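Local coordinates for 3-methylornithine synthase (Methanosarcina barkeri, PDB 3T7V), which catalyses the radical-based isomerisation of L-lysine to (3R)-3-methyl-D-ornithine, a step of pyrrolysine biosynthesis, using a [4Fe-4S] cluster and S-adenosylmethionine, at residues Y66-C71 with G116-Y121; N87-T92 with S305-V310; M110-M115 with P142-P147; C78-R83 with V310-R315. One frame throughout, in Å; residues are numbered along the deposited sequence.

Interaction 3 is the core contact: twelve buried residues on and beside two neighbouring parallel strands, joined by regular backbone bonds and by a buried Asp-Ser pair at the bound ligand. Interaction 1, also largely buried, joins the end of strand 58-68 to the turn after strand 110-115. Its bonds are mixed: backbone, carboxylate, thiolate and ring. Interaction 2 is partly buried; interaction 4 is mostly buried, with Arg-315 at its exposed edge. Both tie the loop after strand 58-68 to that after strand 296-300, and they share Val-310. They rest on tyrosines, waters, a carboxylate and an arginine; interaction 4 also reaches the cluster. Tyr-80 to Glu-308 joins interactions 4 and 2; Arg-90 to Asp-118 joins 2 and 1.

Interaction 1: residues Y66-C71 with G116-Y121. With SF4 (iron/sulfur cluster), chain B.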
# COMPACT_ATOMS: atom_id res chain seq x y z
N TYR A 66 6.85 7.09 -8.16
CA TYR A 66 5.81 8.15 -8.16
C TYR A 66 6.18 9.05 -9.34
O TYR A 66 7.09 9.87 -9.26
CB TYR A 66 5.92 8.89 -6.82
CG TYR A 66 4.72 9.72 -6.42
CD1 TYR A 66 3.62 9.94 -7.22
CD2 TYR A 66 4.75 10.33 -5.17
CE1 TYR A 66 2.52 10.66 -6.78
CE2 TYR A 66 3.67 11.07 -4.72
CZ TYR A 66 2.59 11.23 -5.55
OH TYR A 66 1.57 12.02 -5.02
N PHE A 67 5.52 8.79 -10.50
CA PHE A 67 6.00 9.37 -11.78
C PHE A 67 5.38 10.73 -12.13
O PHE A 67 5.86 11.40 -13.00
CB PHE A 67 5.80 8.39 -12.96
CG PHE A 67 4.39 8.01 -13.27
CD1 PHE A 67 3.86 6.89 -12.69
CD2 PHE A 67 3.59 8.77 -14.11
CE1 PHE A 67 2.55 6.52 -12.92
CE2 PHE A 67 2.25 8.46 -14.36
CZ PHE A 67 1.72 7.28 -13.75
N SER A 68 4.35 11.11 -11.36
CA SER A 68 3.79 12.45 -11.48
C SER A 68 3.12 12.83 -10.19
O SER A 68 2.28 12.06 -9.68
CB SER A 68 2.77 12.55 -12.61
OG SER A 68 2.23 13.90 -12.57
N THR A 69 3.49 14.01 -9.65
CA THR A 69 2.90 14.46 -8.39
C THR A 69 1.88 15.53 -8.60
O THR A 69 1.50 16.21 -7.66
CB THR A 69 3.93 14.87 -7.36
OG1 THR A 69 4.67 15.96 -7.94
CG2 THR A 69 4.93 13.70 -7.05
N TYR A 70 1.37 15.65 -9.82
CA TYR A 70 0.20 16.48 -10.06
C TYR A 70 -1.09 15.75 -9.76
O TYR A 70 -1.25 14.61 -10.13
CB TYR A 70 0.17 16.91 -11.55
CG TYR A 70 1.24 17.93 -11.84
CD1 TYR A 70 2.53 17.52 -12.18
CD2 TYR A 70 0.95 19.27 -11.77
CE1 TYR A 70 3.52 18.45 -12.41
CE2 TYR A 70 1.99 20.21 -12.02
CZ TYR A 70 3.25 19.74 -12.35
OH TYR A 70 4.24 20.69 -12.59
N CYS A 71 -2.02 16.44 -9.11
CA CYS A 71 -3.33 15.85 -8.80
C CYS A 71 -4.43 16.88 -8.93
O CYS A 71 -4.27 17.99 -8.43
CB CYS A 71 -3.32 15.27 -7.43
SG CYS A 71 -4.81 14.21 -7.21
N GLY A 116 -0.53 11.11 -8.83
CA GLY A 116 -1.79 11.83 -8.54
C GLY A 116 -2.73 11.73 -9.74
O GLY A 116 -2.30 11.18 -10.80
N GLU A 117 -3.96 12.18 -9.62
CA GLU A 117 -4.85 12.20 -10.78
C GLU A 117 -4.39 13.39 -11.61
O GLU A 117 -4.96 14.47 -11.56
CB GLU A 117 -6.31 12.30 -10.35
CG GLU A 117 -6.76 11.05 -9.57
CD GLU A 117 -8.26 10.80 -9.70
OE1 GLU A 117 -8.96 11.49 -10.43
OE2 GLU A 117 -8.66 9.80 -9.01
N ASP A 118 -3.37 13.12 -12.46
CA ASP A 118 -2.69 14.25 -13.17
C ASP A 118 -3.54 14.57 -14.41
O ASP A 118 -3.67 13.70 -15.29
CB ASP A 118 -1.29 13.73 -13.54
CG ASP A 118 -0.50 14.72 -14.37
OD1 ASP A 118 -1.02 15.75 -14.73
OD2 ASP A 118 0.66 14.34 -14.62
N PRO A 119 -3.94 15.83 -14.53
CA PRO A 119 -4.69 16.22 -15.73
C PRO A 119 -4.04 15.88 -17.04
O PRO A 119 -4.71 15.63 -18.01
CB PRO A 119 -4.79 17.76 -15.57
CG PRO A 119 -4.68 17.99 -14.09
CD PRO A 119 -3.78 16.92 -13.54
N TYR A 120 -2.69 15.91 -17.12
CA TYR A 120 -1.98 15.52 -18.34
C TYR A 120 -2.33 14.09 -18.78
O TYR A 120 -2.58 13.82 -19.96
CB TYR A 120 -0.49 15.70 -18.10
CG TYR A 120 0.34 15.21 -19.29
CD1 TYR A 120 0.50 16.00 -20.42
CD2 TYR A 120 0.96 13.96 -19.26
CE1 TYR A 120 1.22 15.56 -21.55
CE2 TYR A 120 1.69 13.47 -20.34
CZ TYR A 120 1.85 14.35 -21.46
OH TYR A 120 2.57 13.85 -22.51
N TYR A 121 -2.30 13.15 -17.82
CA TYR A 121 -2.61 11.76 -18.15
C TYR A 121 -4.11 11.54 -18.26
O TYR A 121 -4.52 10.67 -19.06
CB TYR A 121 -1.98 10.80 -17.11
CG TYR A 121 -0.49 10.74 -17.24
CD1 TYR A 121 0.10 9.96 -18.24
CD2 TYR A 121 0.40 11.44 -16.36
CE1 TYR A 121 1.46 9.87 -18.40
CE2 TYR A 121 1.77 11.40 -16.53
CZ TYR A 121 2.30 10.59 -17.52
OH TYR A 121 3.68 10.46 -17.70
FE1 SF4 B . -4.33 10.37 -4.56
FE2 SF4 B . -4.60 13.06 -5.24
FE3 SF4 B . -3.43 12.49 -2.91
FE4 SF4 B . -6.03 12.13 -3.18
S1 SF4 B . -4.99 14.13 -3.32
S2 SF4 B . -4.56 10.66 -2.27
S3 SF4 B . -6.26 11.46 -5.31
S4 SF4 B . -2.61 12.00 -4.93
O HOH W 1 5.42 11.25 -15.84
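Ser-68 and Asp-118 meet through their polar ends. Ser-68 holds OG anti to its backbone N (chi1 177°), and OG donates to Asp-118 OD2 at 2.6 Å. The hydroxyl comes from above the carboxylate plane. Asp-118 is also the N-cap of helix 119-123: its OD1 accepts from Tyr-120 N, again from above the plane. Arg-90 completes the group with a salt bridge to OD2.

Phe-67 and Tyr-121 form a T-shaped pair. The edge of Phe-67 points at one face of Tyr-121, with CE2 of Phe-67 3.7 Å from CE2 of Tyr-121 and the planes 87° apart. Phe-67 CE2 lies over that face, offset toward the rim, and Tyr-120 CD2 lies over the centre of the opposite face. A water links Phe-67 O to Tyr-121 OH.

Gly-116 N donates to Ser-68 O at 3.1 Å. Gly-116 CA lies 3.2 Å from Tyr-70 O, a close CA-H...O contact. The Tyr-66 ring turns its edge to Gly-116 N.

Cys-71 SG binds iron FE2 of the cluster at 2.3 Å and accepts from Glu-117 N at 3.3 Å. Cys-71 is one of the three cluster cysteines of this radical SAM enzyme. The N-H bond to its sulfur probably stabilises thiolate charge and may tune the cluster, while the Asp-118 carboxylate, gripped by a hydroxyl, a backbone N-H and a guanidinium, is likely to stay ionised.

Interaction 2: residues N87-T92 with S305-V310. With SAM (S-adenosylmethionine), chain C.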
# COMPACT_ATOMS: atom_id res chain seq x y z
N ASN A 87 5.83 22.04 -4.61
CA ASN A 87 6.69 21.62 -5.74
C ASN A 87 5.98 20.39 -6.30
O ASN A 87 5.50 19.53 -5.53
CB ASN A 87 8.09 21.28 -5.24
CG ASN A 87 8.95 20.75 -6.34
OD1 ASN A 87 9.36 19.57 -6.35
ND2 ASN A 87 8.98 21.47 -7.35
N ARG A 88 5.93 20.29 -7.65
CA ARG A 88 5.33 19.14 -8.34
C ARG A 88 6.17 18.83 -9.56
O ARG A 88 6.79 19.71 -10.17
CB ARG A 88 3.95 19.47 -8.86
CG ARG A 88 3.01 19.60 -7.63
CD ARG A 88 1.63 19.81 -8.05
NE ARG A 88 0.79 20.31 -6.99
CZ ARG A 88 -0.03 19.53 -6.27
NH1 ARG A 88 -0.13 18.20 -6.44
NH2 ARG A 88 -0.82 20.12 -5.37
N TYR A 89 6.27 17.53 -9.87
CA TYR A 89 7.06 17.11 -11.01
C TYR A 89 6.31 16.11 -11.85
O TYR A 89 5.38 15.44 -11.34
CB TYR A 89 8.44 16.55 -10.54
CG TYR A 89 8.37 15.25 -9.74
CD1 TYR A 89 8.45 15.24 -8.35
CD2 TYR A 89 8.24 14.00 -10.41
CE1 TYR A 89 8.41 14.06 -7.62
CE2 TYR A 89 8.14 12.78 -9.68
CZ TYR A 89 8.28 12.83 -8.31
OH TYR A 89 8.20 11.64 -7.62
N ARG A 90 6.76 15.91 -13.07
CA ARG A 90 6.16 14.90 -13.99
C ARG A 90 7.33 14.34 -14.77
O ARG A 90 7.98 15.06 -15.54
CB ARG A 90 5.14 15.58 -14.89
CG ARG A 90 4.48 14.61 -15.87
CD ARG A 90 3.50 15.34 -16.80
NE ARG A 90 2.38 16.00 -16.06
CZ ARG A 90 2.14 17.30 -15.95
NH1 ARG A 90 3.04 18.25 -16.40
NH2 ARG A 90 1.05 17.71 -15.40
N LEU A 91 7.71 13.10 -14.49
CA LEU A 91 8.93 12.50 -15.12
C LEU A 91 8.72 12.48 -16.63
O LEU A 91 7.64 12.16 -17.17
CB LEU A 91 9.13 11.07 -14.66
CG LEU A 91 9.35 10.92 -13.15
CD1 LEU A 91 9.59 9.45 -12.88
CD2 LEU A 91 10.55 11.80 -12.65
N THR A 92 9.81 12.87 -17.37
CA THR A 92 9.77 12.71 -18.79
C THR A 92 10.03 11.22 -19.19
O THR A 92 10.47 10.45 -18.32
CB THR A 92 10.91 13.54 -19.46
OG1 THR A 92 12.15 13.00 -18.98
CG2 THR A 92 10.74 15.00 -19.14
N SER A 305 17.62 8.06 -6.71
CA SER A 305 16.34 8.61 -6.78
C SER A 305 16.12 9.87 -5.92
O SER A 305 16.35 9.90 -4.71
CB SER A 305 15.32 7.52 -6.49
OG SER A 305 14.17 7.87 -7.14
N GLN A 306 15.67 10.91 -6.58
CA GLN A 306 15.12 12.09 -5.96
C GLN A 306 13.62 11.90 -5.89
O GLN A 306 12.87 12.81 -5.56
CB GLN A 306 15.39 13.26 -6.87
CG GLN A 306 15.31 12.83 -8.33
CD GLN A 306 15.48 13.96 -9.33
OE1 GLN A 306 14.48 14.53 -9.78
NE2 GLN A 306 16.73 14.29 -9.68
N LEU A 307 13.13 10.71 -6.29
CA LEU A 307 11.65 10.52 -6.35
C LEU A 307 11.07 10.57 -4.97
O LEU A 307 11.72 10.28 -3.97
CB LEU A 307 11.28 9.16 -6.97
CG LEU A 307 11.66 9.00 -8.47
CD1 LEU A 307 11.30 7.61 -8.97
CD2 LEU A 307 10.98 10.07 -9.31
N GLU A 308 9.79 10.90 -4.91
CA GLU A 308 9.10 11.07 -3.58
C GLU A 308 8.30 9.82 -3.19
O GLU A 308 7.96 8.96 -4.03
CB GLU A 308 8.16 12.30 -3.68
CG GLU A 308 9.09 13.56 -3.77
CD GLU A 308 8.49 14.88 -3.98
OE1 GLU A 308 7.26 15.00 -3.86
OE2 GLU A 308 9.31 15.83 -4.25
N GLY A 309 8.07 9.68 -1.89
CA GLY A 309 7.00 8.79 -1.37
C GLY A 309 5.70 9.63 -1.35
O GLY A 309 5.59 10.70 -1.95
N VAL A 310 4.73 9.15 -0.61
CA VAL A 310 3.42 9.88 -0.48
C VAL A 310 3.28 10.52 0.89
O VAL A 310 2.96 11.74 0.97
CB VAL A 310 2.19 8.94 -0.74
CG1 VAL A 310 0.90 9.76 -0.63
CG2 VAL A 310 2.36 8.34 -2.16
N SAM C . -3.76 9.40 -6.43
CA SAM C . -4.04 8.04 -6.40
C SAM C . -4.99 7.63 -5.34
O SAM C . -5.40 8.47 -4.51
OXT SAM C . -5.45 6.44 -5.41
CB SAM C . -3.03 7.30 -5.87
CG SAM C . -2.25 7.75 -4.70
SD SAM C . -2.21 6.49 -3.35
CE SAM C . -0.48 6.09 -3.31
C5' SAM C . -2.35 7.54 -1.92
C4' SAM C . -2.85 6.89 -0.86
O4' SAM C . -1.53 7.24 -0.10
C3' SAM C . -4.00 7.32 -0.35
O3' SAM C . -4.72 6.17 -0.82
C2' SAM C . -3.55 7.02 1.08
O2' SAM C . -3.97 5.70 1.57
C1' SAM C . -2.03 7.20 1.24
N9 SAM C . -1.75 8.58 1.80
C8 SAM C . -1.88 9.81 1.22
N7 SAM C . -1.56 10.74 2.11
C5 SAM C . -1.19 10.10 3.27
C6 SAM C . -0.84 10.58 4.54
N6 SAM C . -0.76 11.88 4.84
N1 SAM C . -0.50 9.68 5.48
C2 SAM C . -0.58 8.34 5.25
N3 SAM C . -1.03 7.85 4.07
C4 SAM C . -1.31 8.75 3.08
O HOH W 2 6.41 16.83 -5.87
O HOH W 3 9.08 18.33 -3.64
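Tyr-89 and Glu-308 share the one direct hydrogen bond of this contact. Glu-308 N donates to Tyr-89 OH at 3.2 Å, nearly straight at 173°. The same phenol oxygen is hydrogen-bonded to Tyr-66 O on strand 58-68, so it bridges the backbones of that strand and of the 305-310 loop.

The van der Waals contacts flank this bond. The Glu-308 chain is extended beyond CG and runs past the tyrosine in the opposite direction, with CG at the ring edge. Its carboxylate stands almost perpendicular to the ring, and CD is 3.7 Å from Tyr-89 CE1. Leu-307 crosses Tyr-89 at about a right angle. One methyl of Leu-307, CD2, makes the closest contacts: it lies 3.6 Å from Tyr-89 OH and 3.8 Å from Leu-91 CD2.

Two waters make the outer links. One donates to Asn-87 O and Glu-308 OE1, the other to Asn-87 OD1 and, at 2.6 Å, to Glu-308 OE2. OE1 is also hydrogen-bonded to Tyr-80.

The contact joins two loops that follow strands 58-68 and 296-300 of the barrel. At the end of the second loop, Val-310 CG1 comes within 3.3 Å of SAM C8. Two waters and the Tyr-80 hydroxyl meet the Glu-308 carboxylate, and these neutral partners probably help stabilise its charge.

Interaction 3: residues M110-M115 with P142-P147; sequences MVDLTM and PIMISP. With MD0 (5-amino-D-isoleucine), chain D; SAM (S-adenosylmethionine), chain C.
Two adjacent parallel strands of the radical SAM TIM-barrel core, 110-115 and 143-146, meet here and carry part of the bound product's site. They run 17° apart and are joined by five backbone hydrogen bonds, the first from Val-111 N to Pro-142 O, the last from Met-115 N to Ser-146 O. Helices 119-123 and 126-139 lie in the connection, a beta-alpha-beta crossover.

Asp-112, Met-144, Thr-114 and Ser-146 project from one face. Asp-112 holds CG anti to its backbone N (chi1 178°). Ser-146 OG donates to Asp-112 OD1 at 2.8 Å, on the syn side and close to the carboxylate plane. Thr-114 OG1 adds a weak bond to the same oxygen. Amine NE of the product, 5-amino-D-isoleucine, donates to both Asp-112 OD2 and Ser-146 OG, each at 2.9 Å. Met-144 SD rests 3.5 Å from Asp-112 OD2, and Met-144 CE meets Met-110 CE.

The other face is apolar. Leu-113 CD1 packs on Ile-143 CG2 at 3.7 Å, and Val-111 CG2 on Ile-143 CG1. Met-115 O lies 3.1 Å from the SAM amine N.

An alanine at Asp-112 would probably leave the ligand amine without its carboxylate mate and Ser-146 OG without its acceptor. Each carboxylate oxygen has its own task, OD1 toward the hydroxyls and OD2 toward the ligand, and the negative charge probably favours a protonated amine.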
# COMPACT_ATOMS: atom_id res chain seq x y z
N MET A 110 8.10 -6.59 -8.02
CA MET A 110 7.03 -5.83 -8.63
C MET A 110 7.47 -4.38 -8.59
O MET A 110 8.31 -3.99 -7.73
CB MET A 110 5.73 -6.02 -7.83
CG MET A 110 4.52 -5.26 -8.51
SD MET A 110 2.91 -5.96 -8.03
CE MET A 110 2.99 -5.65 -6.29
N VAL A 111 6.94 -3.57 -9.51
CA VAL A 111 7.11 -2.09 -9.45
C VAL A 111 5.73 -1.46 -9.39
O VAL A 111 4.83 -1.92 -10.10
CB VAL A 111 7.91 -1.58 -10.65
CG1 VAL A 111 9.31 -2.12 -10.65
CG2 VAL A 111 7.25 -1.88 -11.99
N ASP A 112 5.58 -0.47 -8.52
CA ASP A 112 4.31 0.32 -8.39
C ASP A 112 4.38 1.66 -9.06
O ASP A 112 5.20 2.49 -8.59
CB ASP A 112 3.94 0.40 -6.90
CG ASP A 112 2.72 1.20 -6.60
OD1 ASP A 112 1.99 1.68 -7.51
OD2 ASP A 112 2.42 1.36 -5.36
N LEU A 113 3.72 1.82 -10.19
CA LEU A 113 3.76 3.10 -10.96
C LEU A 113 2.56 3.92 -10.42
O LEU A 113 1.39 3.53 -10.59
CB LEU A 113 3.52 2.83 -12.46
CG LEU A 113 4.56 1.94 -13.11
CD1 LEU A 113 4.12 1.67 -14.53
CD2 LEU A 113 5.92 2.60 -12.97
N THR A 114 2.87 4.99 -9.70
CA THR A 114 1.88 5.78 -9.00
C THR A 114 1.88 7.21 -9.49
O THR A 114 2.93 7.80 -9.79
CB THR A 114 2.21 5.76 -7.48
OG1 THR A 114 1.98 4.44 -6.98
CG2 THR A 114 1.26 6.71 -6.65
N MET A 115 0.67 7.80 -9.55
CA MET A 115 0.56 9.22 -9.83
C MET A 115 -0.58 9.78 -9.01
O MET A 115 -1.50 9.09 -8.58
CB MET A 115 0.34 9.56 -11.34
CG MET A 115 -0.87 8.79 -11.91
SD MET A 115 -1.20 9.47 -13.57
CE MET A 115 -2.47 8.33 -14.10
N PRO A 142 6.21 -7.85 -13.01
CA PRO A 142 4.84 -7.44 -12.60
C PRO A 142 4.73 -5.98 -12.27
O PRO A 142 5.67 -5.40 -11.67
CB PRO A 142 4.59 -8.28 -11.33
CG PRO A 142 5.54 -9.49 -11.54
CD PRO A 142 6.77 -8.88 -12.15
N ILE A 143 3.68 -5.38 -12.75
CA ILE A 143 3.45 -3.94 -12.55
C ILE A 143 2.19 -3.72 -11.75
O ILE A 143 1.11 -4.26 -12.08
CB ILE A 143 3.27 -3.19 -13.91
CG1 ILE A 143 4.58 -3.18 -14.65
CG2 ILE A 143 2.80 -1.72 -13.70
CD1 ILE A 143 4.43 -2.50 -16.02
N MET A 144 2.32 -2.94 -10.68
CA MET A 144 1.17 -2.43 -9.94
C MET A 144 0.96 -1.01 -10.46
O MET A 144 1.94 -0.27 -10.66
CB MET A 144 1.49 -2.37 -8.44
CG MET A 144 0.46 -1.56 -7.65
SD MET A 144 0.89 -1.74 -5.86
CE MET A 144 0.01 -3.19 -5.56
N ILE A 145 -0.25 -0.65 -10.76
CA ILE A 145 -0.58 0.76 -11.10
C ILE A 145 -1.42 1.34 -10.00
O ILE A 145 -2.37 0.69 -9.47
CB ILE A 145 -1.24 0.87 -12.50
CG1 ILE A 145 -2.54 0.07 -12.59
CG2 ILE A 145 -0.23 0.60 -13.61
CD1 ILE A 145 -3.36 0.37 -13.88
N SER A 146 -1.13 2.62 -9.68
CA SER A 146 -1.94 3.38 -8.73
C SER A 146 -2.24 4.72 -9.43
O SER A 146 -1.57 5.71 -9.16
CB SER A 146 -1.14 3.63 -7.43
OG SER A 146 -0.65 2.43 -6.89
N PRO A 147 -3.21 4.74 -10.34
CA PRO A 147 -3.42 5.89 -11.20
C PRO A 147 -4.56 6.77 -10.74
O PRO A 147 -4.93 7.71 -11.48
CB PRO A 147 -3.80 5.21 -12.53
CG PRO A 147 -4.65 4.05 -12.08
CD PRO A 147 -4.02 3.55 -10.77
C MD0 D . 3.66 2.81 -0.26
N MD0 D . 4.47 5.05 -0.72
O MD0 D . 3.62 1.62 -0.65
CA MD0 D . 3.76 3.90 -1.27
CB MD0 D . 2.33 4.34 -1.74
CD MD0 D . 0.55 3.55 -3.43
NE MD0 D . 0.04 2.37 -4.12
CG MD0 D . 1.69 3.15 -2.50
CG2 MD0 D . 1.40 4.79 -0.59
OXT MD0 D . 3.62 3.12 0.94
N SAM C . -3.76 9.40 -6.43
CA SAM C . -4.04 8.04 -6.40
C SAM C . -4.99 7.63 -5.34
O SAM C . -5.40 8.47 -4.51
OXT SAM C . -5.45 6.44 -5.41
CB SAM C . -3.03 7.30 -5.87
CG SAM C . -2.25 7.75 -4.70
SD SAM C . -2.21 6.49 -3.35
CE SAM C . -0.48 6.09 -3.31
C5' SAM C . -2.35 7.54 -1.92
C4' SAM C . -2.85 6.89 -0.86
O4' SAM C . -1.53 7.24 -0.10
C3' SAM C . -4.00 7.32 -0.35
O3' SAM C . -4.72 6.17 -0.82
C2' SAM C . -3.55 7.02 1.08
O2' SAM C . -3.97 5.70 1.57
C1' SAM C . -2.03 7.20 1.24
N9 SAM C . -1.75 8.58 1.80
C8 SAM C . -1.88 9.81 1.22
N7 SAM C . -1.56 10.74 2.11
C5 SAM C . -1.19 10.10 3.27
C6 SAM C . -0.84 10.58 4.54
N6 SAM C . -0.76 11.88 4.84
N1 SAM C . -0.50 9.68 5.48
C2 SAM C . -0.58 8.34 5.25
N3 SAM C . -1.03 7.85 4.07
C4 SAM C . -1.31 8.75 3.08

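Interaction 4: residues C78-R83 with V310-R315; sequences CYYNCR and VANYDR. With SF4 (iron/sulfur cluster), chain B; SAM (S-adenosylmethionine), chain C.
The Tyr-79 ring has the Arg-315 guanidinium over one face, offset toward the rim, and Tyr-80 CE2 at its edge, near its plane. Guanidinium and ring form a cation-pi pair: Arg-315 CZ is 4.2 Å from the ring centroid, and the two planes are 31° apart. Arg-315 NH2 comes closest, 3.3 Å from Tyr-79 CE2. The Tyr-80 ring has Tyr-79 CD2 over the centre of one face and Val-310 O at its edge, 3.5 Å from CE1.

A water accepts from Tyr-79 N and donates to Val-310 O. Beside these tyrosines, Cys-78 SG binds iron FE3 of the cluster at 2.3 Å. Ala-311 CB touches the SAM adenine, 3.8 Å from N1.

An alanine at Tyr-79 would probably leave the Arg-315 guanidinium without its aromatic partner and remove the CD2 contact over one face of Tyr-80. Tyr-80 N donates to Cys-78 SG, which probably helps stabilise the sulfur's charge, while the cation-pi pair and the water tie the cluster loop to the SAM-binding loop.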
# COMPACT_ATOMS: atom_id res chain seq x y z
N CYS A 78 -4.00 14.54 2.09
CA CYS A 78 -2.85 14.27 1.25
C CYS A 78 -2.09 15.53 0.90
O CYS A 78 -2.68 16.53 0.50
CB CYS A 78 -3.39 13.66 -0.06
SG CYS A 78 -2.04 13.20 -1.18
N TYR A 79 -0.77 15.47 1.05
CA TYR A 79 0.07 16.65 0.73
C TYR A 79 -0.13 17.08 -0.73
O TYR A 79 0.08 18.27 -1.04
CB TYR A 79 1.52 16.21 0.90
CG TYR A 79 2.55 17.32 0.73
CD1 TYR A 79 2.63 18.37 1.71
CD2 TYR A 79 3.34 17.35 -0.37
CE1 TYR A 79 3.59 19.38 1.54
CE2 TYR A 79 4.33 18.33 -0.50
CZ TYR A 79 4.42 19.32 0.46
OH TYR A 79 5.38 20.30 0.29
N TYR A 80 -0.46 16.16 -1.64
CA TYR A 80 -0.47 16.47 -3.04
C TYR A 80 -1.85 16.92 -3.52
O TYR A 80 -2.04 17.16 -4.69
CB TYR A 80 0.04 15.22 -3.83
CG TYR A 80 1.43 14.88 -3.43
CD1 TYR A 80 1.69 13.93 -2.45
CD2 TYR A 80 2.50 15.48 -4.04
CE1 TYR A 80 2.97 13.63 -2.02
CE2 TYR A 80 3.82 15.17 -3.61
CZ TYR A 80 4.01 14.23 -2.58
OH TYR A 80 5.34 14.03 -2.25
N ASN A 81 -2.80 17.14 -2.59
CA ASN A 81 -4.11 17.66 -3.02
C ASN A 81 -3.97 18.95 -3.81
O ASN A 81 -3.03 19.72 -3.55
CB ASN A 81 -5.11 17.64 -1.92
CG ASN A 81 -5.07 18.89 -1.21
OD1 ASN A 81 -5.77 19.86 -1.64
ND2 ASN A 81 -4.31 18.93 -0.17
N CYS A 82 -4.89 19.17 -4.71
CA CYS A 82 -4.76 20.24 -5.67
C CYS A 82 -4.74 21.65 -5.06
O CYS A 82 -4.19 22.58 -5.73
CB CYS A 82 -5.84 20.11 -6.67
SG CYS A 82 -7.48 20.50 -6.15
N ARG A 83 -5.25 21.79 -3.85
CA ARG A 83 -5.28 23.14 -3.21
C ARG A 83 -3.91 23.44 -2.61
O ARG A 83 -3.68 24.61 -2.24
CB ARG A 83 -6.31 23.16 -2.08
CG ARG A 83 -7.70 22.86 -2.62
CD ARG A 83 -8.15 23.93 -3.56
NE ARG A 83 -9.49 23.62 -4.07
CZ ARG A 83 -10.61 23.72 -3.36
NH1 ARG A 83 -10.57 24.13 -2.08
NH2 ARG A 83 -11.80 23.42 -3.93
N VAL A 310 4.73 9.15 -0.61
CA VAL A 310 3.42 9.88 -0.48
C VAL A 310 3.28 10.52 0.89
O VAL A 310 2.96 11.74 0.97
CB VAL A 310 2.19 8.94 -0.74
CG1 VAL A 310 0.90 9.76 -0.63
CG2 VAL A 310 2.36 8.34 -2.16
N ALA A 311 3.54 9.76 1.94
CA ALA A 311 3.50 10.31 3.31
C ALA A 311 4.83 10.97 3.66
O ALA A 311 4.86 11.94 4.45
CB ALA A 311 3.11 9.22 4.29
N ASN A 312 5.95 10.41 3.14
CA ASN A 312 7.26 11.11 3.25
C ASN A 312 7.65 11.38 4.72
O ASN A 312 7.94 12.51 5.07
CB ASN A 312 7.34 12.40 2.37
CG ASN A 312 7.19 12.10 0.91
OD1 ASN A 312 6.20 12.55 0.27
ND2 ASN A 312 8.07 11.32 0.40
N TYR A 313 7.70 10.32 5.53
CA TYR A 313 8.10 10.50 6.95
C TYR A 313 9.49 11.12 7.06
O TYR A 313 9.78 11.81 8.07
CB TYR A 313 8.08 9.17 7.72
CG TYR A 313 9.40 8.44 7.61
CD1 TYR A 313 10.35 8.54 8.66
CD2 TYR A 313 9.76 7.70 6.47
CE1 TYR A 313 11.60 7.94 8.55
CE2 TYR A 313 11.01 7.08 6.35
CZ TYR A 313 11.93 7.25 7.38
OH TYR A 313 13.17 6.67 7.26
N ASP A 314 10.35 10.91 6.03
CA ASP A 314 11.72 11.31 5.97
C ASP A 314 11.97 12.61 5.19
O ASP A 314 13.10 12.87 4.80
CB ASP A 314 12.56 10.15 5.39
CG ASP A 314 12.00 9.57 4.06
OD1 ASP A 314 10.88 9.98 3.60
OD2 ASP A 314 12.64 8.64 3.54
N ARG A 315 10.92 13.42 5.02
CA ARG A 315 10.97 14.69 4.25
C ARG A 315 12.01 15.61 4.82
O ARG A 315 12.68 16.30 4.06
CB ARG A 315 9.58 15.38 4.27
CG ARG A 315 9.37 16.63 3.38
CD ARG A 315 7.93 17.15 3.53
NE ARG A 315 7.00 16.47 2.61
CZ ARG A 315 7.13 16.48 1.28
NH1 ARG A 315 8.12 17.14 0.66
NH2 ARG A 315 6.26 15.82 0.53
FE1 SF4 B . -4.33 10.37 -4.56
FE2 SF4 B . -4.60 13.06 -5.24
FE3 SF4 B . -3.43 12.49 -2.91
FE4 SF4 B . -6.03 12.13 -3.18
S1 SF4 B . -4.99 14.13 -3.32
S2 SF4 B . -4.56 10.66 -2.27
S3 SF4 B . -6.26 11.46 -5.31
S4 SF4 B . -2.61 12.00 -4.93
N SAM C . -3.76 9.40 -6.43
CA SAM C . -4.04 8.04 -6.40
C SAM C . -4.99 7.63 -5.34
O SAM C . -5.40 8.47 -4.51
OXT SAM C . -5.45 6.44 -5.41
CB SAM C . -3.03 7.30 -5.87
CG SAM C . -2.25 7.75 -4.70
SD SAM C . -2.21 6.49 -3.35
CE SAM C . -0.48 6.09 -3.31
C5' SAM C . -2.35 7.54 -1.92
C4' SAM C . -2.85 6.89 -0.86
O4' SAM C . -1.53 7.24 -0.10
C3' SAM C . -4.00 7.32 -0.35
O3' SAM C . -4.72 6.17 -0.82
C2' SAM C . -3.55 7.02 1.08
O2' SAM C . -3.97 5.70 1.57
C1' SAM C . -2.03 7.20 1.24
N9 SAM C . -1.75 8.58 1.80
C8 SAM C . -1.88 9.81 1.22
N7 SAM C . -1.56 10.74 2.11
C5 SAM C . -1.19 10.10 3.27
C6 SAM C . -0.84 10.58 4.54
N6 SAM C . -0.76 11.88 4.84
N1 SAM C . -0.50 9.68 5.48
C2 SAM C . -0.58 8.34 5.25
N3 SAM C . -1.03 7.85 4.07
C4 SAM C . -1.31 8.75 3.08
O HOH W 4 0.37 12.94 1.73